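Local coordinates for protein endoglucanase A (Clostridium acetobutylicum, PDB 3IK2) that probably hydrolyses internal beta-1,4-glycosidic bonds of cellulose and related glucans, as a family 44 glycoside hydrolase, at residues T33-G38 against T85-K90; N40-Y45 against S176-P181; V101-G106 against E154-L159; L208-K213 against K268-A273. All coordinates share one frame; numbering follows the deposited sequence.

Contact 1: residues T33-G38 against T85-K90; sequences TARRIG and TAFHDK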
loop_
_atom_site.group_PDB
_atom_site.type_symbol
_atom_site.label_atom_id
_atom_site.label_comp_id
_atom_site.label_asym_id
_atom_site.label_seq_id
_atom_site.Cartn_x
_atom_site.Cartn_y
_atom_site.Cartn_z
ATOM N N THR A 33 -0.494 10.220 -4.552
ATOM C CA THR A 33 -1.034 10.997 -3.448
ATOM C C THR A 33 -0.443 10.576 -2.095
ATOM O O THR A 33 -0.823 11.135 -1.066
ATOM C CB THR A 33 -2.569 10.858 -3.331
ATOM O OG1 THR A 33 -2.903 9.492 -3.027
ATOM C CG2 THR A 33 -3.307 11.329 -4.619
ATOM N N ALA A 34 0.468 9.596 -2.107
ATOM C CA ALA A 34 1.092 9.057 -0.886
ATOM C C ALA A 34 2.402 8.399 -1.249
ATOM O O ALA A 34 2.538 7.822 -2.338
ATOM C CB ALA A 34 0.203 8.058 -0.186
ATOM N N ARG A 35 3.375 8.520 -0.351
ATOM C CA ARG A 35 4.677 7.877 -0.549
ATOM C C ARG A 35 5.166 7.213 0.742
ATOM O O ARG A 35 4.937 7.738 1.830
ATOM C CB ARG A 35 5.707 8.882 -1.120
ATOM C CG ARG A 35 5.397 9.360 -2.553
ATOM C CD ARG A 35 6.194 10.634 -2.879
ATOM N NE ARG A 35 7.605 10.382 -3.252
ATOM C CZ ARG A 35 8.670 10.701 -2.502
ATOM N NH1 ARG A 35 8.523 11.311 -1.333
ATOM N NH2 ARG A 35 9.896 10.439 -2.942
ATOM N N ARG A 36 5.772 6.031 0.607
ATOM C CA ARG A 36 6.360 5.299 1.743
ATOM C C ARG A 36 7.871 5.148 1.602
ATOM O O ARG A 36 8.366 4.845 0.502
ATOM C CB ARG A 36 5.736 3.891 1.853
ATOM C CG ARG A 36 6.440 2.865 2.780
ATOM C CD ARG A 36 5.572 1.654 2.828
ATOM N NE ARG A 36 5.862 0.574 3.771
ATOM C CZ ARG A 36 6.493 -0.562 3.456
ATOM N NH1 ARG A 36 7.034 -0.742 2.248
ATOM N NH2 ARG A 36 6.625 -1.516 4.356
ATOM N N ILE A 37 8.596 5.329 2.708
ATOM C CA ILE A 37 9.975 4.813 2.796
ATOM C C ILE A 37 9.954 3.659 3.796
ATOM O O ILE A 37 9.646 3.850 4.967
ATOM C CB ILE A 37 11.069 5.889 3.082
ATOM C CG1 ILE A 37 12.472 5.242 3.091
ATOM C CG2 ILE A 37 10.775 6.736 4.357
ATOM C CD1 ILE A 37 13.641 6.228 3.367
ATOM N N GLY A 38 10.191 2.447 3.288
ATOM C CA GLY A 38 9.989 1.217 4.060
ATOM C C GLY A 38 10.531 -0.014 3.369
ATOM O O GLY A 38 11.340 0.086 2.441
ATOM N N THR A 85 14.819 12.966 5.340
ATOM C CA THR A 85 14.535 14.348 4.977
ATOM C C THR A 85 14.582 14.582 3.447
ATOM O O THR A 85 13.743 15.298 2.899
ATOM C CB THR A 85 15.299 15.390 5.868
ATOM O OG1 THR A 85 16.708 15.322 5.640
ATOM C CG2 THR A 85 15.027 15.115 7.364
ATOM N N ALA A 86 15.481 13.919 2.730
ATOM C CA ALA A 86 15.424 14.002 1.261
ATOM C C ALA A 86 14.066 13.453 0.782
ATOM O O ALA A 86 13.380 14.086 -0.020
ATOM C CB ALA A 86 16.583 13.237 0.608
ATOM N N PHE A 87 13.702 12.272 1.292
ATOM C CA PHE A 87 12.404 11.653 1.008
ATOM C C PHE A 87 11.199 12.576 1.287
ATOM O O PHE A 87 10.412 12.858 0.383
ATOM C CB PHE A 87 12.251 10.310 1.736
ATOM C CG PHE A 87 10.916 9.668 1.525
ATOM C CD1 PHE A 87 10.649 8.965 0.366
ATOM C CD2 PHE A 87 9.914 9.760 2.507
ATOM C CE1 PHE A 87 9.394 8.380 0.171
ATOM C CE2 PHE A 87 8.647 9.180 2.302
ATOM C CZ PHE A 87 8.405 8.493 1.135
ATOM N N HIS A 88 11.042 13.042 2.522
ATOM C CA HIS A 88 9.871 13.885 2.839
ATOM C C HIS A 88 9.898 15.252 2.159
ATOM O O HIS A 88 8.847 15.803 1.841
ATOM C CB HIS A 88 9.635 14.039 4.345
ATOM C CG HIS A 88 8.337 14.734 4.671
ATOM N ND1 HIS A 88 7.118 14.285 4.214
ATOM C CD2 HIS A 88 8.073 15.838 5.409
ATOM C CE1 HIS A 88 6.162 15.093 4.634
ATOM N NE2 HIS A 88 6.715 16.038 5.375
ATOM N N ASP A 89 11.092 15.794 1.945
ATOM C CA ASP A 89 11.246 17.033 1.165
ATOM C C ASP A 89 10.687 16.885 -0.249
ATOM O O ASP A 89 10.075 17.826 -0.773
ATOM C CB ASP A 89 12.725 17.427 1.055
ATOM C CG ASP A 89 13.249 18.102 2.291
ATOM O OD1 ASP A 89 12.481 18.321 3.252
ATOM O OD2 ASP A 89 14.455 18.399 2.320
ATOM N N LYS A 90 10.937 15.717 -0.867
ATOM C CA LYS A 90 10.435 15.427 -2.198
ATOM C C LYS A 90 8.914 15.257 -2.178
ATOM O O LYS A 90 8.242 15.763 -3.053
ATOM C CB LYS A 90 11.138 14.206 -2.790
ATOM C CG LYS A 90 11.069 14.120 -4.325
ATOM C CD LYS A 90 11.861 12.876 -4.816
ATOM C CE LYS A 90 11.583 12.518 -6.278
ATOM N NZ LYS A 90 12.119 11.087 -6.649
#
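Arg-35 NH1 is gripped by the backbone oxygen of Phe-87, at 3.0 Å from NH1 to Phe-87 O, and also by the hydroxyl of Ser-91 one residue beyond the helical segment. The N-H···O angle of 151° is moderately bent, and the nitrogen stands above the carbonyl plane although the oxygen lies close to the plane of the guanidinium. That same guanidinium rests nearly flat on the Phe-87 ring, the planes 21° apart and the centres 4.3 Å apart, with NH1 only 3.4 Å from CE1 of Phe-87 near the rim. The side chain bends at chi3 (80°), which folds the guanidinium back over the ring. On the opposite ring face sits Ile-37: its CB lies 3.9 Å from the Phe-87 centroid, almost on the ring normal, a CH-pi contact, while its CG2 reaches CD2 of Phe-87 at 3.6 Å. The ring is thus sandwiched between a cation and an aliphatic branch. Over the other face of the guanidinium runs the extended Lys-90 chain, its CD 3.6 Å from Arg-35 NH2. These like charges share Asp-26, which forms salt bridges with Arg-35 NE and Lys-90 NZ and probably offsets their repulsion. Strand 34-37 runs antiparallel to helix 82-93, and that helix covers the outside of the barrel where strand 34-37 lies beside strand 99-103.

Contact 2: residues N40-Y45 against S176-P181; sequences NRSTGY and SLDNEP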
loop_
_atom_site.group_PDB
_atom_site.type_symbol
_atom_site.label_atom_id
_atom_site.label_comp_id
_atom_site.label_asym_id
_atom_site.label_seq_id
_atom_site.Cartn_x
_atom_site.Cartn_y
_atom_site.Cartn_z
ATOM N N ASN A 40 12.452 -3.949 3.285
ATOM C CA ASN A 40 13.502 -4.699 3.928
ATOM C C ASN A 40 14.683 -3.894 4.416
ATOM O O ASN A 40 15.303 -4.277 5.390
ATOM C CB ASN A 40 13.971 -5.816 2.991
ATOM C CG ASN A 40 12.924 -6.883 2.822
ATOM O OD1 ASN A 40 11.939 -6.903 3.559
ATOM N ND2 ASN A 40 13.108 -7.757 1.833
ATOM N N ARG A 41 14.991 -2.798 3.720
ATOM C CA ARG A 41 16.150 -1.950 4.034
ATOM C C ARG A 41 15.925 -1.104 5.258
ATOM O O ARG A 41 16.889 -0.608 5.844
ATOM C CB ARG A 41 16.515 -1.052 2.847
ATOM C CG ARG A 41 17.414 -1.728 1.772
ATOM C CD ARG A 41 18.865 -1.758 2.294
ATOM N NE ARG A 41 19.870 -2.249 1.334
ATOM C CZ ARG A 41 21.194 -2.042 1.463
ATOM N NH1 ARG A 41 21.693 -1.354 2.491
ATOM N NH2 ARG A 41 22.029 -2.502 0.551
ATOM N N SER A 42 14.657 -0.949 5.652
ATOM C CA SER A 42 14.268 -0.147 6.815
ATOM C C SER A 42 14.739 -0.751 8.116
ATOM O O SER A 42 15.112 -0.022 9.036
ATOM C CB SER A 42 12.733 0.089 6.857
ATOM O OG SER A 42 12.003 -1.107 7.158
ATOM N N THR A 43 14.751 -2.079 8.206
ATOM C CA THR A 43 14.922 -2.749 9.517
ATOM C C THR A 43 16.246 -2.379 10.181
ATOM O O THR A 43 16.311 -2.123 11.405
ATOM C CB THR A 43 14.821 -4.270 9.377
ATOM O OG1 THR A 43 13.536 -4.613 8.853
ATOM C CG2 THR A 43 15.044 -4.976 10.724
ATOM N N GLY A 44 17.308 -2.365 9.379
ATOM C CA GLY A 44 18.627 -2.061 9.898
ATOM C C GLY A 44 19.183 -0.708 9.489
ATOM O O GLY A 44 20.405 -0.474 9.621
ATOM N N TYR A 45 18.303 0.177 8.999
ATOM C CA TYR A 45 18.647 1.584 8.755
ATOM C C TYR A 45 18.977 2.346 10.043
ATOM O O TYR A 45 18.174 2.409 10.995
ATOM C CB TYR A 45 17.541 2.327 7.982
ATOM C CG TYR A 45 17.746 3.824 7.901
ATOM C CD1 TYR A 45 18.635 4.384 6.980
ATOM C CD2 TYR A 45 17.064 4.681 8.755
ATOM C CE1 TYR A 45 18.832 5.761 6.928
ATOM C CE2 TYR A 45 17.235 6.065 8.697
ATOM C CZ TYR A 45 18.115 6.598 7.786
ATOM O OH TYR A 45 18.310 7.972 7.745
ATOM N N SER A 176 5.737 3.719 10.202
ATOM C CA SER A 176 5.626 2.265 10.131
ATOM C C SER A 176 6.451 1.652 11.262
ATOM O O SER A 176 7.586 2.100 11.545
ATOM C CB SER A 176 6.085 1.708 8.771
ATOM O OG SER A 176 5.923 0.280 8.715
ATOM N N LEU A 177 5.862 0.659 11.916
ATOM C CA LEU A 177 6.512 -0.092 13.005
ATOM C C LEU A 177 7.421 -1.165 12.361
ATOM O O LEU A 177 7.055 -2.358 12.286
ATOM C CB LEU A 177 5.447 -0.699 13.930
ATOM C CG LEU A 177 4.707 0.134 15.026
ATOM C CD1 LEU A 177 4.955 1.669 15.052
ATOM C CD2 LEU A 177 3.224 -0.187 15.118
ATOM N N ASP A 178 8.603 -0.728 11.893
ATOM C CA ASP A 178 9.533 -1.602 11.165
ATOM C C ASP A 178 8.876 -2.221 9.914
ATOM O O ASP A 178 8.043 -1.590 9.266
ATOM C CB ASP A 178 10.152 -2.680 12.104
ATOM C CG ASP A 178 11.517 -3.162 11.634
ATOM O OD1 ASP A 178 11.580 -3.828 10.565
ATOM O OD2 ASP A 178 12.521 -2.892 12.347
ATOM N N ASN A 179 9.211 -3.475 9.622
ATOM C CA ASN A 179 8.799 -4.097 8.377
ATOM C C ASN A 179 8.841 -5.604 8.442
ATOM O O ASN A 179 9.839 -6.160 8.856
ATOM C CB ASN A 179 9.719 -3.627 7.249
ATOM C CG ASN A 179 9.347 -4.225 5.913
ATOM O OD1 ASN A 179 8.336 -3.859 5.335
ATOM N ND2 ASN A 179 10.171 -5.145 5.416
ATOM N N GLU A 180 7.777 -6.264 8.011
ATOM C CA GLU A 180 7.759 -7.747 7.930
ATOM C C GLU A 180 8.496 -8.498 9.052
ATOM O O GLU A 180 9.422 -9.275 8.793
ATOM C CB GLU A 180 8.220 -8.224 6.554
ATOM C CG GLU A 180 7.365 -7.634 5.441
ATOM C CD GLU A 180 7.747 -8.111 4.103
ATOM O OE1 GLU A 180 8.742 -8.878 3.995
ATOM O OE2 GLU A 180 7.059 -7.716 3.137
ATOM N N PRO A 181 8.034 -8.301 10.301
ATOM C CA PRO A 181 8.679 -8.809 11.510
ATOM C C PRO A 181 8.815 -10.349 11.599
ATOM O O PRO A 181 9.820 -10.841 12.142
ATOM C CB PRO A 181 7.797 -8.247 12.636
ATOM C CG PRO A 181 6.496 -8.005 11.990
ATOM C CD PRO A 181 6.798 -7.556 10.615
HETATM O O HOH W 1 11.293 -9.128 4.876
HETATM O O HOH W 2 12.518 -6.111 6.895
#
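Asp-178 is the first residue of 176-181 to meet 40-45, its backbone oxygen accepting a bond from Ser-176 OG that lies in the carbonyl plane. The carboxylate stands anti to the backbone N (chi1 -153°), and OD1 takes a hydrogen bond from Thr-43 OG1 at 2.7 Å through the syn lone pair. Its other oxygen, OD2, accepts the backbone N-H groups of Ala-105 and Gly-106, fixing the rotation of the group. Next comes Asn-179, whose N also makes a weak bond to Asp-178 OD1. CB of Asn-179 packs 3.4 Å from Ser-42 OG, a hydroxyl hydrogen-bonded to Gly-39 O. Asn-179 ND2 donates to a water at 2.9 Å from that nitrogen, and the same water donates to Thr-43 OG1 at 2.7 Å, tying the two side chains together. Asn-179 OD1 is probably hydrogen-bonded to Arg-36 NH2. Glu-180 closes the series: a second water donates to its OE1, 2.7 Å away, and to Asn-40 OD1, also 2.7 Å away, while Glu-180 OE2 is hydrogen-bonded to His-277 ND1 and Asn-40 ND2 to Asp-57 OD2. The amide of Asn-40 and the carboxylate of Glu-180 are turned 76° apart. An Asn-Glu pair just after the fourth barrel strand is where many retaining glycosidases of this fold carry their acid/base, and the polar, water-bridged character of the contact is consistent with a place at or near the active-site end of the barrel.

Contact 3: residues V101-G106 against E154-L159; sequences VTLQAG and EFVNYL. With ACT (acetate ion), chain I.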
loop_
_atom_site.group_PDB
_atom_site.type_symbol
_atom_site.label_atom_id
_atom_site.label_comp_id
_atom_site.label_asym_id
_atom_site.label_seq_id
_atom_site.Cartn_x
_atom_site.Cartn_y
_atom_site.Cartn_z
ATOM N N VAL A 101 6.787 6.919 6.815
ATOM C CA VAL A 101 8.210 6.620 7.060
ATOM C C VAL A 101 8.352 5.479 8.077
ATOM O O VAL A 101 7.502 5.338 8.961
ATOM C CB VAL A 101 9.038 7.901 7.486
ATOM C CG1 VAL A 101 8.752 9.080 6.517
ATOM C CG2 VAL A 101 8.763 8.336 8.957
ATOM N N THR A 102 9.419 4.680 7.951
ATOM C CA THR A 102 9.617 3.512 8.811
ATOM C C THR A 102 10.602 3.724 9.973
ATOM O O THR A 102 11.689 4.277 9.779
ATOM C CB THR A 102 10.053 2.298 7.989
ATOM O OG1 THR A 102 9.076 2.057 6.971
ATOM C CG2 THR A 102 10.133 1.032 8.865
ATOM N N LEU A 103 10.188 3.276 11.162
ATOM C CA LEU A 103 11.041 3.205 12.379
ATOM C C LEU A 103 11.501 1.761 12.629
ATOM O O LEU A 103 10.931 0.808 12.072
ATOM C CB LEU A 103 10.309 3.788 13.606
ATOM C CG LEU A 103 9.750 5.207 13.436
ATOM C CD1 LEU A 103 8.930 5.592 14.655
ATOM C CD2 LEU A 103 10.871 6.262 13.191
ATOM N N GLN A 104 12.579 1.611 13.397
ATOM C CA GLN A 104 13.291 0.327 13.515
ATOM C C GLN A 104 12.889 -0.378 14.813
ATOM O O GLN A 104 12.749 0.258 15.850
ATOM C CB GLN A 104 14.816 0.531 13.466
ATOM C CG GLN A 104 15.361 1.021 12.116
ATOM C CD GLN A 104 14.797 2.392 11.701
ATOM O OE1 GLN A 104 14.809 3.332 12.480
ATOM N NE2 GLN A 104 14.288 2.493 10.481
ATOM N N ALA A 105 12.667 -1.686 14.725
ATOM C CA ALA A 105 12.259 -2.488 15.879
ATOM C C ALA A 105 12.992 -3.843 15.885
ATOM O O ALA A 105 13.009 -4.533 16.915
ATOM C CB ALA A 105 10.724 -2.678 15.908
ATOM N N GLY A 106 13.618 -4.196 14.758
ATOM C CA GLY A 106 14.309 -5.490 14.606
ATOM C C GLY A 106 15.265 -5.795 15.752
ATOM O O GLY A 106 15.288 -6.920 16.278
ATOM N N GLU A 154 14.447 9.932 19.737
ATOM C CA GLU A 154 15.331 10.989 19.305
ATOM C C GLU A 154 15.194 11.223 17.787
ATOM O O GLU A 154 15.238 12.370 17.319
ATOM C CB GLU A 154 16.770 10.638 19.704
ATOM C CG GLU A 154 17.746 11.744 19.467
ATOM C CD GLU A 154 19.055 11.526 20.178
ATOM O OE1 GLU A 154 19.737 10.528 19.876
ATOM O OE2 GLU A 154 19.390 12.357 21.061
ATOM N N PHE A 155 14.992 10.125 17.054
ATOM C CA PHE A 155 14.796 10.109 15.602
ATOM C C PHE A 155 13.503 10.828 15.192
ATOM O O PHE A 155 13.519 11.695 14.299
ATOM C CB PHE A 155 14.802 8.626 15.149
ATOM C CG PHE A 155 14.687 8.397 13.636
ATOM C CD1 PHE A 155 14.811 9.443 12.709
ATOM C CD2 PHE A 155 14.481 7.101 13.156
ATOM C CE1 PHE A 155 14.689 9.183 11.294
ATOM C CE2 PHE A 155 14.369 6.837 11.770
ATOM C CZ PHE A 155 14.469 7.900 10.852
ATOM N N VAL A 156 12.378 10.476 15.829
ATOM C CA VAL A 156 11.091 11.046 15.463
ATOM C C VAL A 156 11.162 12.532 15.817
ATOM O O VAL A 156 10.762 13.391 15.020
ATOM C CB VAL A 156 9.920 10.361 16.234
ATOM C CG1 VAL A 156 8.579 10.949 15.827
ATOM C CG2 VAL A 156 9.896 8.857 15.974
ATOM N N ASN A 157 11.714 12.815 16.994
ATOM C CA ASN A 157 11.885 14.181 17.476
ATOM C C ASN A 157 12.644 15.066 16.460
ATOM O O ASN A 157 12.274 16.197 16.254
ATOM C CB ASN A 157 12.597 14.203 18.844
ATOM C CG ASN A 157 12.692 15.611 19.427
ATOM O OD1 ASN A 157 11.702 16.148 19.952
ATOM N ND2 ASN A 157 13.879 16.222 19.334
ATOM N N TYR A 158 13.685 14.523 15.837
ATOM C CA TYR A 158 14.447 15.223 14.798
ATOM C C TYR A 158 13.538 15.568 13.619
ATOM O O TYR A 158 13.613 16.653 13.064
ATOM C CB TYR A 158 15.639 14.364 14.321
ATOM C CG TYR A 158 16.441 15.017 13.202
ATOM C CD1 TYR A 158 17.544 15.816 13.486
ATOM C CD2 TYR A 158 16.076 14.852 11.869
ATOM C CE1 TYR A 158 18.256 16.435 12.485
ATOM C CE2 TYR A 158 16.761 15.485 10.860
ATOM C CZ TYR A 158 17.856 16.267 11.172
ATOM O OH TYR A 158 18.556 16.869 10.164
ATOM N N LEU A 159 12.677 14.630 13.246
ATOM C CA LEU A 159 11.805 14.793 12.096
ATOM C C LEU A 159 10.723 15.834 12.362
ATOM O O LEU A 159 10.423 16.672 11.511
ATOM C CB LEU A 159 11.203 13.435 11.666
ATOM C CG LEU A 159 12.193 12.384 11.125
ATOM C CD1 LEU A 159 11.531 11.000 11.037
ATOM C CD2 LEU A 159 12.765 12.781 9.751
HETATM C C ACT I . 15.155 19.375 20.461
HETATM O O ACT I . 13.958 19.044 20.332
HETATM O OXT ACT I . 15.930 18.529 20.981
HETATM C CH3 ACT I . 15.630 20.722 20.004
#
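One beta-alpha-beta unit of the barrel closes here, where strand 99-103 is covered by helix 152-163, the helix that leads on to strand 174-177, and Leu-103 meets Phe-155 and Val-156. The two methyls of Leu-103 divide the work: CD2 lies 3.7 Å from Phe-155 CD2, approaching the ring obliquely, and CD1 lies 3.7 Å from Val-156 CG2. With CG anti to its carbonyl carbon (chi1 -53°), the leucine brings this fork toward the helix although its CB points along the interface. Gln-104 arrives from the side of the ring, its OE1 near the ring plane and 3.6 Å from Phe-155 CE2. A bend at chi2 (61°) brings the amide there; Gln-104 NE2 donates to Ser-42 O outside the segments and makes a bent bond, 3.2 Å long, to Thr-102 O from above its carbonyl plane. Toward the start of the strand, Val-101 CG2 and Leu-159 CD1 are 4.4 Å apart, a looser apolar touch. Trp-47 stacks on the Phe-155 ring and Tyr-84 meets it edge-to-face, so the aromatic group is enclosed by more than the strand. On the outer side of the helix, Asn-157 ND2 donates an almost straight bond to an acetate, probably from crystallisation. Apolar strand residues buried beneath an amphipathic helix running nearly antiparallel, at 155°, are characteristic of the layer between sheet and helices in a TIM-like barrel.

Contact 4: residues L208-K213 against K268-A273; sequences LAQVVK and KRLLDA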
loop_
_atom_site.group_PDB
_atom_site.type_symbol
_atom_site.label_atom_id
_atom_site.label_comp_id
_atom_site.label_asym_id
_atom_site.label_seq_id
_atom_site.Cartn_x
_atom_site.Cartn_y
_atom_site.Cartn_z
ATOM N N LEU A 208 7.009 0.830 20.430
ATOM C CA LEU A 208 7.348 1.745 19.336
ATOM C C LEU A 208 6.175 2.671 19.002
ATOM O O LEU A 208 6.365 3.863 18.784
ATOM C CB LEU A 208 7.836 0.979 18.106
ATOM C CG LEU A 208 8.500 1.767 16.964
ATOM C CD1 LEU A 208 9.562 2.785 17.496
ATOM C CD2 LEU A 208 9.113 0.824 15.858
ATOM N N ALA A 209 4.953 2.147 18.979
ATOM C CA ALA A 209 3.800 3.036 18.798
ATOM C C ALA A 209 3.690 4.067 19.929
ATOM O O ALA A 209 3.327 5.208 19.682
ATOM C CB ALA A 209 2.494 2.228 18.636
ATOM N N GLN A 210 4.028 3.693 21.170
ATOM C CA GLN A 210 4.039 4.679 22.266
ATOM C C GLN A 210 5.072 5.815 22.096
ATOM O O GLN A 210 4.814 6.960 22.462
ATOM C CB GLN A 210 4.208 4.003 23.630
ATOM C CG GLN A 210 3.011 3.147 24.029
ATOM C CD GLN A 210 2.502 3.445 25.433
ATOM O OE1 GLN A 210 2.599 2.593 26.303
ATOM N NE2 GLN A 210 1.963 4.669 25.663
ATOM N N VAL A 211 6.240 5.502 21.537
ATOM C CA VAL A 211 7.225 6.540 21.192
ATOM C C VAL A 211 6.665 7.567 20.186
ATOM O O VAL A 211 6.809 8.780 20.375
ATOM C CB VAL A 211 8.508 5.891 20.634
ATOM C CG1 VAL A 211 9.367 6.903 19.881
ATOM C CG2 VAL A 211 9.282 5.201 21.781
ATOM N N VAL A 212 6.029 7.069 19.128
ATOM C CA VAL A 212 5.444 7.921 18.109
ATOM C C VAL A 212 4.429 8.897 18.719
ATOM O O VAL A 212 4.465 10.104 18.443
ATOM C CB VAL A 212 4.783 7.094 16.932
ATOM C CG1 VAL A 212 3.935 8.012 15.982
ATOM C CG2 VAL A 212 5.843 6.332 16.132
ATOM N N LYS A 213 3.532 8.353 19.534
ATOM C CA LYS A 213 2.459 9.138 20.145
ATOM C C LYS A 213 2.993 10.126 21.117
ATOM O O LYS A 213 2.455 11.215 21.219
ATOM C CB LYS A 213 1.420 8.244 20.845
ATOM C CG LYS A 213 0.698 7.265 19.932
ATOM C CD LYS A 213 0.021 7.951 18.758
ATOM C CE LYS A 213 -0.591 6.912 17.809
ATOM N NZ LYS A 213 -1.596 7.592 16.973
ATOM N N LYS A 268 -4.920 5.721 25.003
ATOM C CA LYS A 268 -4.999 6.324 23.665
ATOM C C LYS A 268 -4.799 5.229 22.589
ATOM O O LYS A 268 -4.137 4.214 22.832
ATOM C CB LYS A 268 -3.925 7.435 23.490
ATOM C CG LYS A 268 -2.505 6.861 23.318
ATOM C CD LYS A 268 -1.344 7.883 23.357
ATOM C CE LYS A 268 -0.946 8.282 24.767
ATOM N NZ LYS A 268 0.466 8.855 24.745
ATOM N N ARG A 269 -5.359 5.462 21.407
ATOM C CA ARG A 269 -5.115 4.605 20.265
ATOM C C ARG A 269 -3.610 4.484 19.926
ATOM O O ARG A 269 -2.930 5.469 19.658
ATOM C CB ARG A 269 -5.955 5.073 19.064
ATOM C CG ARG A 269 -5.687 4.320 17.796
ATOM C CD ARG A 269 -6.667 4.723 16.685
ATOM N NE ARG A 269 -8.039 4.255 16.931
ATOM C CZ ARG A 269 -8.518 3.061 16.597
ATOM N NH1 ARG A 269 -7.753 2.152 15.987
ATOM N NH2 ARG A 269 -9.773 2.769 16.886
ATOM N N LEU A 270 -3.110 3.257 19.915
ATOM C CA LEU A 270 -1.707 3.044 19.627
ATOM C C LEU A 270 -1.540 2.463 18.248
ATOM O O LEU A 270 -0.447 2.472 17.701
ATOM C CB LEU A 270 -1.037 2.156 20.692
ATOM C CG LEU A 270 -0.932 2.672 22.129
ATOM C CD1 LEU A 270 -0.369 1.547 23.012
ATOM C CD2 LEU A 270 -0.067 3.968 22.232
ATOM N N LEU A 271 -2.623 1.951 17.681
ATOM C CA LEU A 271 -2.597 1.453 16.327
ATOM C C LEU A 271 -3.612 2.216 15.529
ATOM O O LEU A 271 -4.808 2.115 15.796
ATOM C CB LEU A 271 -2.925 -0.062 16.268
ATOM C CG LEU A 271 -2.899 -0.718 14.865
ATOM C CD1 LEU A 271 -1.432 -0.894 14.397
ATOM C CD2 LEU A 271 -3.697 -2.063 14.759
ATOM N N ASP A 272 -3.144 2.968 14.532
ATOM C CA ASP A 272 -4.067 3.640 13.611
ATOM C C ASP A 272 -4.429 2.788 12.402
ATOM O O ASP A 272 -5.581 2.751 12.010
ATOM C CB ASP A 272 -3.532 4.991 13.172
ATOM C CG ASP A 272 -3.423 5.942 14.316
ATOM O OD1 ASP A 272 -4.473 6.470 14.750
ATOM O OD2 ASP A 272 -2.296 6.122 14.823
ATOM N N ALA A 273 -3.444 2.123 11.808
ATOM C CA ALA A 273 -3.668 1.371 10.599
ATOM C C ALA A 273 -3.091 -0.032 10.702
ATOM O O ALA A 273 -1.874 -0.206 10.909
ATOM C CB ALA A 273 -3.062 2.116 9.356
HETATM O O HOH W 3 2.981 7.426 24.166
HETATM O O HOH W 4 0.860 6.747 27.491
HETATM O O HOH W 5 -3.494 8.045 18.978
HETATM O O HOH W 6 -0.035 11.220 23.093
#
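Lys-213 and Asp-272 reach tip to tip in a salt bridge, Lys-213 NZ standing 2.7 Å from OD2 of Asp-272 on that oxygen's syn lone pair. Two further groups hold the ammonium: the backbone oxygen of Ala-219 and a water 2.8 Å from NZ, which in turn donates to Arg-269 O. The lysine gets there by a bend at chi2 (-55°), carrying its chain past Arg-269, whose backbone oxygen comes within 3.3 Å of Lys-213 CE. Closer to the helix, Ala-209 is pressed against Leu-270, its CB 3.1 Å from the carbonyl O of Leu-270, a tight contact. The leucine side chain crosses that of Gln-210 at a slant, CD2 of Leu-270 lying 3.7 Å from CG of Gln-210. At the solvent side Lys-268 slides alongside Lys-213 in the opposite direction, which keeps the two ammonium groups apart, with its CD 3.8 Å from CB of Lys-213. Its ammonium binds waters that link it to Lys-213 O and to both the backbone oxygen and the amide nitrogen of Gln-210. In the second shell Thr-221 fixes the loop twice: its OG1 bonds Leu-270 O and its N bonds Asp-272 OD2. Arg-269 NH1 donates to Leu-271 O within the loop, 3.0 Å away and nearly along the C=O axis, and also bonds Thr-346 OG1 just before strand 347-353. Such a loop, leading from helix 251-266 into strand 273-278 and packed against helix 198-215, the helix that leads into the neighbouring strand 220-226, belongs to the N-terminal rim of the strands in a beta/alpha barrel.

All four contacts belong to the eight-stranded parallel barrel. Contacts 1 and 3, centres about 14 Å apart, lie on neighbouring strands 34-37 and 99-103, each covered by its own helix, and touch where Ile-37 meets Val-101. Contact 2, about 11 Å from contact 3 centre to centre, joins the loops that follow strands 34-37 and 174-177. Its segments alternate with those of contact 1 along the chain, and both segments of contact 3 fall between them in sequence. Contact 4 comes last, about 13 Å from contact 3 between centres, with Leu-208 and Val-212 packing on Leu-103. Together they span the barrel from the N-terminal strand ends, at contact 4, to the C-terminal loops of contact 2, probably substrate-binding.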